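Local structure of reducing end xylose-releasing exo-oligoxylanase (Paenibacillus barengoltzii G22, 5YXT) at residues G11-L16 with W273-A278; S112-P115 with R119-N122; C163-E168 with P211-F216; E299-Y304 with V319-T324. The protein hydrolyses oligoxylans by releasing xylose from their reducing ends, as a family 8 glycoside hydrolase with a probable part in xylan degradation. All coordinates share one frame; numbering follows the deposited sequence.

Overall arrangement
From the N terminus, the loop at 11-16 is the first to find a distant partner: contact 1 joins it to the end of helix 263-276 and so closes a loop of more than 250 residues. Contacts 2 and 3 both fall within that span, one after the other. Contact 2 shuts a very short return at the edge strand of the antiparallel sheet, and contact 3 ties the end of helix 152-165 to the start of helix 214-231. Contact 4 follows in series, setting the residue just ahead of strand 302-304 against helix 318-327. None cross and none touch; the centres of contacts 1 and 2 lie about 37 Å apart, on opposite sides of the chain's centre.

Contact 1 of 4, residues G11-L16 with W273-A278; sequences GTYRNL and WEWFAA
Glu-274 reaches from its helix into the loop 11-16 and meets Arg-14 with both carboxylate oxygens. Its CB starts out toward the loop, with CG anti to the backbone N (chi1 165°), and a bend at chi2 delivers the carboxylate between the backbone and the guanidinium of Arg-14. CD lies 3.5 Å from Arg-14 NH1. Beyond it the two oxygens divide the work. OE1 takes the salt bridge, 2.5 Å to Arg-14 NH1, with the guanidinium and carboxylate planes turned 83° apart. OE1 also lies 2.9 Å from Arg-14 NH2, which donates weakly to Leu-330 O. OE2 accepts the backbone N-H of Arg-14 at 2.9 Å, nearly along its own C-O axis, in an almost straight bond (167°). Water 1 donates to Thr-12 O and, weakly, to OE2, while water 2 lies between OE2 and Arg-14 O. A buried carboxylate is thus held by charge, backbone and solvent together. Beside it, the edge of the Tyr-13 ring meets Trp-275, CE2 to NE1 3.9 Å; that NE1 donates to Tyr-373 O, and Tyr-13 OH bonds to Ile-375 N. The contact therefore joins the loop between helices 7-10 and 16-20 to helix 263-276, with helix 199-208 against Trp-275.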
loop_
_atom_site.group_PDB
_atom_site.type_symbol
_atom_site.label_atom_id
_atom_site.label_comp_id
_atom_site.label_asym_id
_atom_site.label_seq_id
_atom_site.Cartn_x
_atom_site.Cartn_y
_atom_site.Cartn_z
ATOM N N GLY C 11 -23.990 3.599 20.928
ATOM C CA GLY C 11 -23.752 2.716 22.047
ATOM C C GLY C 11 -23.094 1.405 21.684
ATOM O O GLY C 11 -23.055 0.500 22.518
ATOM N N THR C 12 -22.586 1.264 20.466
ATOM C CA THR C 12 -21.934 0.039 20.036
ATOM C C THR C 12 -20.504 0.338 19.621
ATOM O O THR C 12 -20.209 1.403 19.069
ATOM C CB THR C 12 -22.683 -0.631 18.870
ATOM O OG1 THR C 12 -22.582 0.185 17.696
ATOM C CG2 THR C 12 -24.159 -0.838 19.236
ATOM N N TYR C 13 -19.627 -0.623 19.883
ATOM C CA TYR C 13 -18.192 -0.431 19.760
ATOM C C TYR C 13 -17.592 -1.487 18.852
ATOM O O TYR C 13 -17.973 -2.659 18.900
ATOM C CB TYR C 13 -17.530 -0.472 21.140
ATOM C CG TYR C 13 -18.007 0.662 22.006
ATOM C CD1 TYR C 13 -19.228 0.591 22.680
ATOM C CD2 TYR C 13 -17.263 1.821 22.117
ATOM C CE1 TYR C 13 -19.677 1.644 23.451
ATOM C CE2 TYR C 13 -17.691 2.862 22.887
ATOM C CZ TYR C 13 -18.895 2.777 23.550
ATOM O OH TYR C 13 -19.296 3.847 24.309
ATOM N N ARG C 14 -16.648 -1.052 18.028
ATOM C CA ARG C 14 -15.898 -1.949 17.164
ATOM C C ARG C 14 -14.902 -2.758 17.990
ATOM O O ARG C 14 -14.177 -2.203 18.818
ATOM C CB ARG C 14 -15.182 -1.113 16.102
ATOM C CG ARG C 14 -14.492 -1.842 14.971
ATOM C CD ARG C 14 -14.455 -0.971 13.681
ATOM N NE ARG C 14 -13.661 0.252 13.818
ATOM C CZ ARG C 14 -14.159 1.428 14.176
ATOM N NH1 ARG C 14 -15.450 1.529 14.425
ATOM N NH2 ARG C 14 -13.376 2.508 14.285
ATOM N N ASN C 15 -14.883 -4.073 17.789
ATOM C CA ASN C 15 -13.809 -4.924 18.307
ATOM C C ASN C 15 -12.847 -5.102 17.142
ATOM O O ASN C 15 -12.959 -6.049 16.362
ATOM C CB ASN C 15 -14.328 -6.262 18.828
ATOM C CG ASN C 15 -13.216 -7.146 19.392
ATOM O OD1 ASN C 15 -12.035 -6.972 19.069
ATOM N ND2 ASN C 15 -13.593 -8.109 20.233
ATOM N N LEU C 16 -11.902 -4.164 17.027
ATOM C CA LEU C 16 -11.043 -4.108 15.850
ATOM C C LEU C 16 -10.197 -5.370 15.714
ATOM O O LEU C 16 -9.996 -5.865 14.603
ATOM C CB LEU C 16 -10.151 -2.866 15.907
ATOM C CG LEU C 16 -9.521 -2.514 14.554
ATOM C CD1 LEU C 16 -10.598 -2.399 13.501
ATOM C CD2 LEU C 16 -8.665 -1.236 14.595
ATOM N N TRP C 273 -12.161 9.426 16.888
ATOM C CA TRP C 273 -12.844 8.977 15.685
ATOM C C TRP C 273 -13.812 7.847 16.009
ATOM O O TRP C 273 -14.962 7.856 15.553
ATOM C CB TRP C 273 -11.865 8.533 14.603
ATOM C CG TRP C 273 -12.654 8.113 13.393
ATOM C CD1 TRP C 273 -12.959 6.836 13.007
ATOM C CD2 TRP C 273 -13.315 8.978 12.468
ATOM N NE1 TRP C 273 -13.748 6.857 11.878
ATOM C CE2 TRP C 273 -13.983 8.161 11.529
ATOM C CE3 TRP C 273 -13.403 10.366 12.334
ATOM C CZ2 TRP C 273 -14.723 8.688 10.474
ATOM C CZ3 TRP C 273 -14.144 10.890 11.279
ATOM C CH2 TRP C 273 -14.789 10.050 10.365
ATOM N N GLU C 274 -13.371 6.866 16.803
ATOM C CA GLU C 274 -14.270 5.771 17.151
ATOM C C GLU C 274 -15.474 6.268 17.945
ATOM O O GLU C 274 -16.598 5.820 17.706
ATOM C CB GLU C 274 -13.529 4.676 17.932
ATOM C CG GLU C 274 -14.443 3.662 18.659
ATOM C CD GLU C 274 -15.205 2.699 17.722
ATOM O OE1 GLU C 274 -15.279 2.932 16.491
ATOM O OE2 GLU C 274 -15.756 1.693 18.233
ATOM N N TRP C 275 -15.266 7.199 18.882
ATOM C CA TRP C 275 -16.362 7.625 19.755
ATOM C C TRP C 275 -17.302 8.609 19.080
ATOM O O TRP C 275 -18.502 8.606 19.378
ATOM C CB TRP C 275 -15.836 8.283 21.034
ATOM C CG TRP C 275 -15.400 7.325 22.107
ATOM C CD1 TRP C 275 -15.293 5.969 22.009
ATOM C CD2 TRP C 275 -14.997 7.668 23.432
ATOM N NE1 TRP C 275 -14.847 5.447 23.196
ATOM C CE2 TRP C 275 -14.652 6.474 24.084
ATOM C CE3 TRP C 275 -14.880 8.876 24.126
ATOM C CZ2 TRP C 275 -14.208 6.451 25.405
ATOM C CZ3 TRP C 275 -14.444 8.853 25.435
ATOM C CH2 TRP C 275 -14.116 7.652 26.064
ATOM N N PHE C 276 -16.790 9.467 18.201
ATOM C CA PHE C 276 -17.591 10.560 17.669
ATOM C C PHE C 276 -17.540 10.702 16.161
ATOM O O PHE C 276 -18.446 11.330 15.606
ATOM C CB PHE C 276 -17.182 11.889 18.327
ATOM C CG PHE C 276 -17.639 11.988 19.750
ATOM C CD1 PHE C 276 -18.951 12.343 20.042
ATOM C CD2 PHE C 276 -16.796 11.651 20.783
ATOM C CE1 PHE C 276 -19.397 12.398 21.345
ATOM C CE2 PHE C 276 -17.232 11.709 22.097
ATOM C CZ PHE C 276 -18.528 12.078 22.375
ATOM N N ALA C 277 -16.537 10.142 15.488
ATOM C CA ALA C 277 -16.434 10.156 14.027
ATOM C C ALA C 277 -16.738 11.548 13.474
ATOM O O ALA C 277 -17.484 11.715 12.507
ATOM C CB ALA C 277 -17.341 9.088 13.407
ATOM N N ALA C 278 -16.127 12.555 14.101
ATOM C CA ALA C 278 -16.515 13.951 13.926
ATOM C C ALA C 278 -15.684 14.705 12.900
ATOM O O ALA C 278 -16.182 15.660 12.302
ATOM C CB ALA C 278 -16.410 14.702 15.256
HETATM O O HOH W 1 -18.295 2.493 17.224
HETATM O O HOH W 2 -14.161 0.290 19.732
#

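Contact 2 of 4, residues S112-P115 with R119-N122; sequences SCAP and RLSN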
loop_
_atom_site.group_PDB
_atom_site.type_symbol
_atom_site.label_atom_id
_atom_site.label_comp_id
_atom_site.label_asym_id
_atom_site.label_seq_id
_atom_site.Cartn_x
_atom_site.Cartn_y
_atom_site.Cartn_z
ATOM N N SER C 112 3.049 15.495 41.249
ATOM C CA SER C 112 4.119 14.561 41.595
ATOM C C SER C 112 4.245 14.420 43.106
ATOM O O SER C 112 4.465 15.411 43.812
ATOM C CB SER C 112 5.451 15.019 40.999
ATOM O OG SER C 112 6.516 14.262 41.539
ATOM N N CYS C 113 4.137 13.189 43.593
ATOM C CA CYS C 113 4.332 12.865 44.997
ATOM C C CYS C 113 5.260 11.662 45.114
ATOM O O CYS C 113 5.411 10.863 44.184
ATOM C CB CYS C 113 2.999 12.565 45.703
ATOM S SG CYS C 113 1.912 13.992 45.873
ATOM N N ALA C 114 5.870 11.538 46.263
ATOM C CA ALA C 114 6.644 10.335 46.495
ATOM C C ALA C 114 5.722 9.197 46.947
ATOM O O ALA C 114 4.610 9.445 47.422
ATOM C CB ALA C 114 7.718 10.602 47.542
ATOM N N PRO C 115 6.155 7.939 46.808
ATOM C CA PRO C 115 5.265 6.820 47.156
ATOM C C PRO C 115 4.809 6.843 48.597
ATOM O O PRO C 115 3.783 6.231 48.919
ATOM C CB PRO C 115 6.125 5.581 46.870
ATOM C CG PRO C 115 7.180 6.041 45.956
ATOM C CD PRO C 115 7.455 7.462 46.309
ATOM N N ARG C 119 4.659 15.532 49.248
ATOM C CA ARG C 119 4.595 16.327 48.026
ATOM C C ARG C 119 5.974 16.514 47.414
ATOM O O ARG C 119 6.943 16.826 48.107
ATOM C CB ARG C 119 4.000 17.702 48.321
ATOM C CG ARG C 119 2.583 17.674 48.802
ATOM C CD ARG C 119 1.627 17.593 47.638
ATOM N NE ARG C 119 0.271 17.397 48.121
ATOM C CZ ARG C 119 -0.489 18.371 48.604
ATOM N NH1 ARG C 119 -0.033 19.616 48.645
ATOM N NH2 ARG C 119 -1.707 18.098 49.038
ATOM N N LEU C 120 6.057 16.342 46.101
ATOM C CA LEU C 120 7.241 16.703 45.341
ATOM C C LEU C 120 7.018 17.962 44.511
ATOM O O LEU C 120 7.943 18.423 43.831
ATOM C CB LEU C 120 7.660 15.529 44.443
ATOM C CG LEU C 120 7.969 14.244 45.221
ATOM C CD1 LEU C 120 8.483 13.134 44.313
ATOM C CD2 LEU C 120 8.981 14.545 46.330
ATOM N N SER C 121 5.825 18.546 44.583
ATOM C CA SER C 121 5.442 19.656 43.722
ATOM C C SER C 121 4.257 20.364 44.356
ATOM O O SER C 121 3.599 19.832 45.250
ATOM C CB SER C 121 5.067 19.161 42.324
ATOM O OG SER C 121 3.941 18.301 42.424
ATOM N N ASN C 122 3.985 21.579 43.872
ATOM C CA ASN C 122 2.776 22.290 44.270
ATOM C C ASN C 122 2.010 22.819 43.060
ATOM O O ASN C 122 1.270 23.801 43.177
ATOM C CB ASN C 122 3.093 23.416 45.261
ATOM C CG ASN C 122 3.876 24.552 44.637
ATOM O OD1 ASN C 122 4.511 24.391 43.594
ATOM N ND2 ASN C 122 3.850 25.709 45.292
#
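With chi1 at 62°, Ser-121 holds OG between its own backbone N and carbonyl carbon, facing the backbone of Ser-112; Leu-120, by contrast, keeps CG beside its backbone N (chi1 -59°) and lays its branch along Ser-112 to Ala-114. These torsions serve a short hairpin-like return held by a single beta bridge, which pairs Cys-113 with Arg-119 with five residues between them. The backbone of Ser-112 is used at both ends. Its O accepts Leu-120 N at 2.9 Å, the donor tilted out of the carbonyl plane, and its N donates to Ser-121 OG over a longer 3.2 Å. A side-chain hydroxyl thus takes up the strand N-H beyond the bridge. Leu-120 lies alongside the strand backbone: its CG approaches Ala-114 N at 3.6 Å, its CB comes to 3.4 Å from Ser-112 OG, and CD1 meets the methyl group of Ala-114. The hydroxyl of Ser-112 has its polar partner in Asp-65, while the backbone of Cys-113 bonds to Val-66; these partners set strand 112-113 beside strand 65-67 as an outermost strand of the antiparallel sheet within this chain, and 119-121 returns along it. Arg-119 points its CB away from the strand and donates from NE to Tyr-97 O; Cys-113 SG lies 4.0 Å from Arg-119 CD, near the plane of the guanidinium and at its edge.

Contact 3 of 4, residues C163-E168 with P211-F216; sequences CLHKGE and PEDRAF
His-165 and Asp-213 approach from opposite directions, the imidazole presenting its edge to the carboxylate. NE2 donates to Asp-213 OD1 at 2.7 Å in a bond close to straight, and the acceptor lies near the plane of the imidazole. Seen from the carboxylate, the donor arrives on the syn side, 21° out of plane, while the two flat groups are turned 33° against each other. Asp-213 is shared: its OD2 forms a salt bridge with Arg-161, which also pairs with Glu-212, and this cation probably stabilises the negative charge beside the histidine. Next to the polar pair, Leu-164 slides past Asp-213 in the reverse sense, CD1 lying 3.8 Å from Asp-213 CB. The end of helix 152-165 is in this way joined to the beginning of helix 214-231, two members of the mainly helical fold of family 8, an (alpha/alpha)6 barrel. Phe-216 supplies the apolar part. With CG anti to its backbone N (chi1 -177°), its ring is carried toward Leu-164 and crosses that side chain obliquely. Both leucine methyls meet the neighbouring atoms CD1 and CE1 of the ring: CD2 sits 3.5 Å from Phe-216 CE1, and CD1 sits 3.6 Å from Phe-216 CD1. From His-165 a type II turn to Glu-168 leads the chain out of the helix.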
loop_
_atom_site.group_PDB
_atom_site.type_symbol
_atom_site.label_atom_id
_atom_site.label_comp_id
_atom_site.label_asym_id
_atom_site.label_seq_id
_atom_site.Cartn_x
_atom_site.Cartn_y
_atom_site.Cartn_z
ATOM N N CYS C 163 -11.400 23.844 36.922
ATOM C CA CYS C 163 -10.571 23.893 35.718
ATOM C C CYS C 163 -10.909 25.082 34.829
ATOM O O CYS C 163 -10.052 25.562 34.077
ATOM C CB CYS C 163 -10.735 22.591 34.933
ATOM S SG CYS C 163 -9.914 21.165 35.739
ATOM N N LEU C 164 -12.151 25.549 34.869
ATOM C CA LEU C 164 -12.566 26.659 34.028
ATOM C C LEU C 164 -12.583 27.992 34.760
ATOM O O LEU C 164 -12.322 29.029 34.141
ATOM C CB LEU C 164 -13.964 26.382 33.451
ATOM C CG LEU C 164 -14.079 25.161 32.522
ATOM C CD1 LEU C 164 -15.395 25.153 31.769
ATOM C CD2 LEU C 164 -12.926 25.083 31.534
ATOM N N HIS C 165 -12.883 27.989 36.054
ATOM C CA HIS C 165 -13.232 29.215 36.756
ATOM C C HIS C 165 -12.178 29.695 37.743
ATOM O O HIS C 165 -12.311 30.811 38.258
ATOM C CB HIS C 165 -14.569 29.038 37.489
ATOM C CG HIS C 165 -15.740 28.914 36.567
ATOM N ND1 HIS C 165 -16.250 29.986 35.865
ATOM C CD2 HIS C 165 -16.479 27.839 36.202
ATOM C CE1 HIS C 165 -17.267 29.580 35.124
ATOM N NE2 HIS C 165 -17.430 28.281 35.312
ATOM N N LYS C 166 -11.141 28.905 38.014
ATOM C CA LYS C 166 -10.102 29.349 38.939
ATOM C C LYS C 166 -9.511 30.678 38.482
ATOM O O LYS C 166 -9.321 30.920 37.286
ATOM C CB LYS C 166 -8.999 28.294 39.061
ATOM C CG LYS C 166 -7.892 28.640 40.058
ATOM C CD LYS C 166 -8.466 29.128 41.387
ATOM C CE LYS C 166 -9.201 28.027 42.142
ATOM N NZ LYS C 166 -9.314 28.350 43.598
ATOM N N GLY C 167 -9.235 31.548 39.447
ATOM C CA GLY C 167 -8.707 32.859 39.159
ATOM C C GLY C 167 -9.753 33.926 38.951
ATOM O O GLY C 167 -9.397 35.108 38.878
ATOM N N GLU C 168 -11.030 33.545 38.848
ATOM C CA GLU C 168 -12.094 34.530 38.679
ATOM C C GLU C 168 -12.194 35.432 39.900
ATOM O O GLU C 168 -12.266 36.661 39.775
ATOM C CB GLU C 168 -13.428 33.827 38.419
ATOM N N PRO C 211 -24.287 22.676 34.440
ATOM C CA PRO C 211 -24.933 23.161 33.205
ATOM C C PRO C 211 -24.341 24.434 32.631
ATOM O O PRO C 211 -24.243 24.551 31.402
ATOM C CB PRO C 211 -26.386 23.366 33.652
ATOM C CG PRO C 211 -26.585 22.332 34.721
ATOM C CD PRO C 211 -25.276 22.289 35.467
ATOM N N GLU C 212 -23.920 25.381 33.478
ATOM C CA GLU C 212 -23.434 26.662 32.975
ATOM C C GLU C 212 -22.157 26.532 32.151
ATOM O O GLU C 212 -21.875 27.406 31.320
ATOM C CB GLU C 212 -23.205 27.637 34.134
ATOM C CG GLU C 212 -22.058 27.243 35.072
ATOM C CD GLU C 212 -22.476 26.216 36.121
ATOM O OE1 GLU C 212 -23.637 25.733 36.081
ATOM O OE2 GLU C 212 -21.641 25.890 36.993
ATOM N N ASP C 213 -21.375 25.474 32.356
ATOM C CA ASP C 213 -20.106 25.311 31.656
ATOM C C ASP C 213 -20.214 24.474 30.385
ATOM O O ASP C 213 -19.221 24.349 29.655
ATOM C CB ASP C 213 -19.076 24.675 32.595
ATOM C CG ASP C 213 -18.735 25.568 33.769
ATOM O OD1 ASP C 213 -18.992 26.785 33.669
ATOM O OD2 ASP C 213 -18.202 25.060 34.776
ATOM N N ARG C 214 -21.384 23.901 30.099
ATOM C CA ARG C 214 -21.480 22.943 29.003
ATOM C C ARG C 214 -21.276 23.598 27.642
ATOM O O ARG C 214 -20.694 22.980 26.745
ATOM C CB ARG C 214 -22.816 22.220 29.064
ATOM C CG ARG C 214 -23.020 21.486 30.363
ATOM C CD ARG C 214 -24.313 20.704 30.380
ATOM N NE ARG C 214 -24.448 19.964 31.629
ATOM C CZ ARG C 214 -25.560 19.366 32.037
ATOM N NH1 ARG C 214 -26.657 19.421 31.295
ATOM N NH2 ARG C 214 -25.568 18.703 33.188
ATOM N N ALA C 215 -21.726 24.840 27.465
ATOM C CA ALA C 215 -21.432 25.536 26.215
ATOM C C ALA C 215 -19.928 25.666 25.990
ATOM O O ALA C 215 -19.437 25.429 24.878
ATOM C CB ALA C 215 -22.090 26.915 26.207
ATOM N N PHE C 216 -19.180 26.037 27.034
ATOM C CA PHE C 216 -17.729 26.147 26.897
ATOM C C PHE C 216 -17.117 24.820 26.460
ATOM O O PHE C 216 -16.260 24.784 25.567
ATOM C CB PHE C 216 -17.103 26.627 28.211
ATOM C CG PHE C 216 -15.608 26.835 28.140
ATOM C CD1 PHE C 216 -14.723 25.756 28.268
ATOM C CD2 PHE C 216 -15.081 28.105 27.952
ATOM C CE1 PHE C 216 -13.355 25.942 28.194
ATOM C CE2 PHE C 216 -13.706 28.292 27.893
ATOM C CZ PHE C 216 -12.842 27.199 28.012
#

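Contact 4 of 4, residues E299-Y304 with V319-T324; sequences EDYRRY and VGLLAT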
loop_
_atom_site.group_PDB
_atom_site.type_symbol
_atom_site.label_atom_id
_atom_site.label_comp_id
_atom_site.label_asym_id
_atom_site.label_seq_id
_atom_site.Cartn_x
_atom_site.Cartn_y
_atom_site.Cartn_z
ATOM N N GLU C 299 12.864 -1.479 17.702
ATOM C CA GLU C 299 14.136 -1.529 18.411
ATOM C C GLU C 299 15.051 -0.369 18.055
ATOM O O GLU C 299 16.052 -0.155 18.747
ATOM C CB GLU C 299 14.846 -2.852 18.122
ATOM C CG GLU C 299 14.559 -3.938 19.149
ATOM C CD GLU C 299 15.595 -5.046 19.128
ATOM O OE1 GLU C 299 15.840 -5.652 20.192
ATOM O OE2 GLU C 299 16.164 -5.314 18.045
ATOM N N ASP C 300 14.731 0.387 17.005
ATOM C CA ASP C 300 15.536 1.527 16.590
ATOM C C ASP C 300 14.772 2.850 16.614
ATOM O O ASP C 300 15.279 3.842 16.076
ATOM C CB ASP C 300 16.100 1.284 15.187
ATOM N N TYR C 301 13.576 2.901 17.207
ATOM C CA TYR C 301 12.859 4.170 17.302
ATOM C C TYR C 301 13.735 5.223 17.975
ATOM O O TYR C 301 14.456 4.933 18.933
ATOM C CB TYR C 301 11.574 4.020 18.115
ATOM C CG TYR C 301 10.432 3.257 17.477
ATOM C CD1 TYR C 301 10.352 3.061 16.100
ATOM C CD2 TYR C 301 9.414 2.738 18.275
ATOM C CE1 TYR C 301 9.286 2.367 15.539
ATOM C CE2 TYR C 301 8.357 2.045 17.728
ATOM C CZ TYR C 301 8.292 1.861 16.367
ATOM O OH TYR C 301 7.228 1.163 15.848
ATOM N N ARG C 302 13.641 6.452 17.489
ATOM C CA ARG C 302 14.410 7.576 17.997
ATOM C C ARG C 302 13.479 8.704 18.421
ATOM O O ARG C 302 12.266 8.669 18.200
ATOM C CB ARG C 302 15.368 8.120 16.929
ATOM C CG ARG C 302 16.209 7.068 16.230
ATOM C CD ARG C 302 17.323 6.561 17.129
ATOM N NE ARG C 302 18.267 5.710 16.410
ATOM C CZ ARG C 302 19.236 6.160 15.606
ATOM N NH1 ARG C 302 19.397 7.464 15.402
ATOM N NH2 ARG C 302 20.048 5.300 15.002
ATOM N N ARG C 303 14.068 9.736 19.013
ATOM C CA ARG C 303 13.451 11.053 18.940
ATOM C C ARG C 303 13.529 11.545 17.496
ATOM O O ARG C 303 14.535 11.345 16.814
ATOM C CB ARG C 303 14.164 12.032 19.881
ATOM C CG ARG C 303 13.468 13.389 20.034
ATOM C CD ARG C 303 14.349 14.397 20.791
ATOM N NE ARG C 303 14.784 13.925 22.106
ATOM C CZ ARG C 303 14.174 14.230 23.249
ATOM N NH1 ARG C 303 13.088 14.994 23.252
ATOM N NH2 ARG C 303 14.644 13.761 24.396
ATOM N N TYR C 304 12.458 12.175 17.020
ATOM C CA TYR C 304 12.426 12.752 15.682
ATOM C C TYR C 304 11.951 14.193 15.768
ATOM O O TYR C 304 11.135 14.525 16.626
ATOM C CB TYR C 304 11.461 11.973 14.737
ATOM C CG TYR C 304 11.678 10.481 14.715
ATOM C CD1 TYR C 304 12.630 9.911 13.879
ATOM C CD2 TYR C 304 10.929 9.640 15.521
ATOM C CE1 TYR C 304 12.842 8.547 13.861
ATOM C CE2 TYR C 304 11.133 8.274 15.505
ATOM C CZ TYR C 304 12.094 7.735 14.682
ATOM O OH TYR C 304 12.295 6.379 14.678
ATOM N N VAL C 319 7.720 0.718 23.265
ATOM C CA VAL C 319 6.497 -0.080 23.333
ATOM C C VAL C 319 5.276 0.827 23.416
ATOM O O VAL C 319 4.250 0.579 22.765
ATOM C CB VAL C 319 6.575 -1.057 24.522
ATOM C CG1 VAL C 319 5.216 -1.660 24.826
ATOM C CG2 VAL C 319 7.605 -2.136 24.211
ATOM N N GLY C 320 5.369 1.895 24.211
ATOM C CA GLY C 320 4.309 2.891 24.223
ATOM C C GLY C 320 4.061 3.484 22.850
ATOM O O GLY C 320 2.911 3.691 22.452
ATOM N N LEU C 321 5.132 3.747 22.095
ATOM C CA LEU C 321 4.963 4.311 20.760
ATOM C C LEU C 321 4.221 3.337 19.855
ATOM O O LEU C 321 3.258 3.717 19.180
ATOM C CB LEU C 321 6.315 4.688 20.160
ATOM C CG LEU C 321 6.388 5.251 18.730
ATOM C CD1 LEU C 321 5.241 6.192 18.353
ATOM C CD2 LEU C 321 7.749 5.939 18.521
ATOM N N LEU C 322 4.637 2.070 19.832
ATOM C CA LEU C 322 3.948 1.142 18.938
ATOM C C LEU C 322 2.524 0.861 19.409
ATOM O O LEU C 322 1.650 0.571 18.580
ATOM C CB LEU C 322 4.746 -0.153 18.775
ATOM C CG LEU C 322 4.824 -1.139 19.941
ATOM C CD1 LEU C 322 3.650 -2.099 19.902
ATOM C CD2 LEU C 322 6.139 -1.894 19.903
ATOM N N ALA C 323 2.264 0.932 20.721
ATOM C CA ALA C 323 0.895 0.754 21.195
ATOM C C ALA C 323 -0.003 1.898 20.739
ATOM O O ALA C 323 -1.156 1.668 20.367
ATOM C CB ALA C 323 0.852 0.620 22.726
ATOM N N THR C 324 0.492 3.141 20.774
ATOM C CA THR C 324 -0.350 4.250 20.331
ATOM C C THR C 324 -0.588 4.213 18.832
ATOM O O THR C 324 -1.669 4.594 18.372
ATOM C CB THR C 324 0.256 5.609 20.698
ATOM O OG1 THR C 324 1.528 5.774 20.047
ATOM C CG2 THR C 324 0.398 5.742 22.197
#
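Leu-321 sets a methyl group over one face of the Tyr-301 ring. CD2 lies 4.1 Å from the centroid of that ring and 29° off its normal, a CH-pi contact, and its nearest ring atom is Tyr-301 CD2 at 3.6 Å. CG of the leucine follows along the same side of the ring, 3.9 Å from Tyr-301 CE2. This reach depends on chi1 of 178°, which extends Leu-321 CG away from its backbone N toward the Tyr-301 ring. Farther along the ring, Tyr-301 passes Leu-322 at about a right angle, with its OH 4.1 Å from Leu-322 CB. No hydrogen bond links the two segments, so the meeting is one of buried apolar surfaces. Around this shell, Thr-324 OG1 donates to Leu-321 O at 2.8 Å within the helix and has a weak bond to Tyr-263 O, and Arg-302 N donates to Tyr-304 OH at 3.1 Å, tying the strand to its own tyrosine. Phe-293 meets the Tyr-301 ring edge-to-face, and Leu-343 of helix 335-345 touches both Tyr-301 and Leu-322. Farther out, Arg-302 NH2 donates to Ala-148 O of another subunit, which places this strand at an interface of the assembly. The residue leading into strand 302-304, Tyr-301, packs its ring on helix 318-327, within an excursion between helices of the (alpha/alpha)6 barrel of family 8 enzymes.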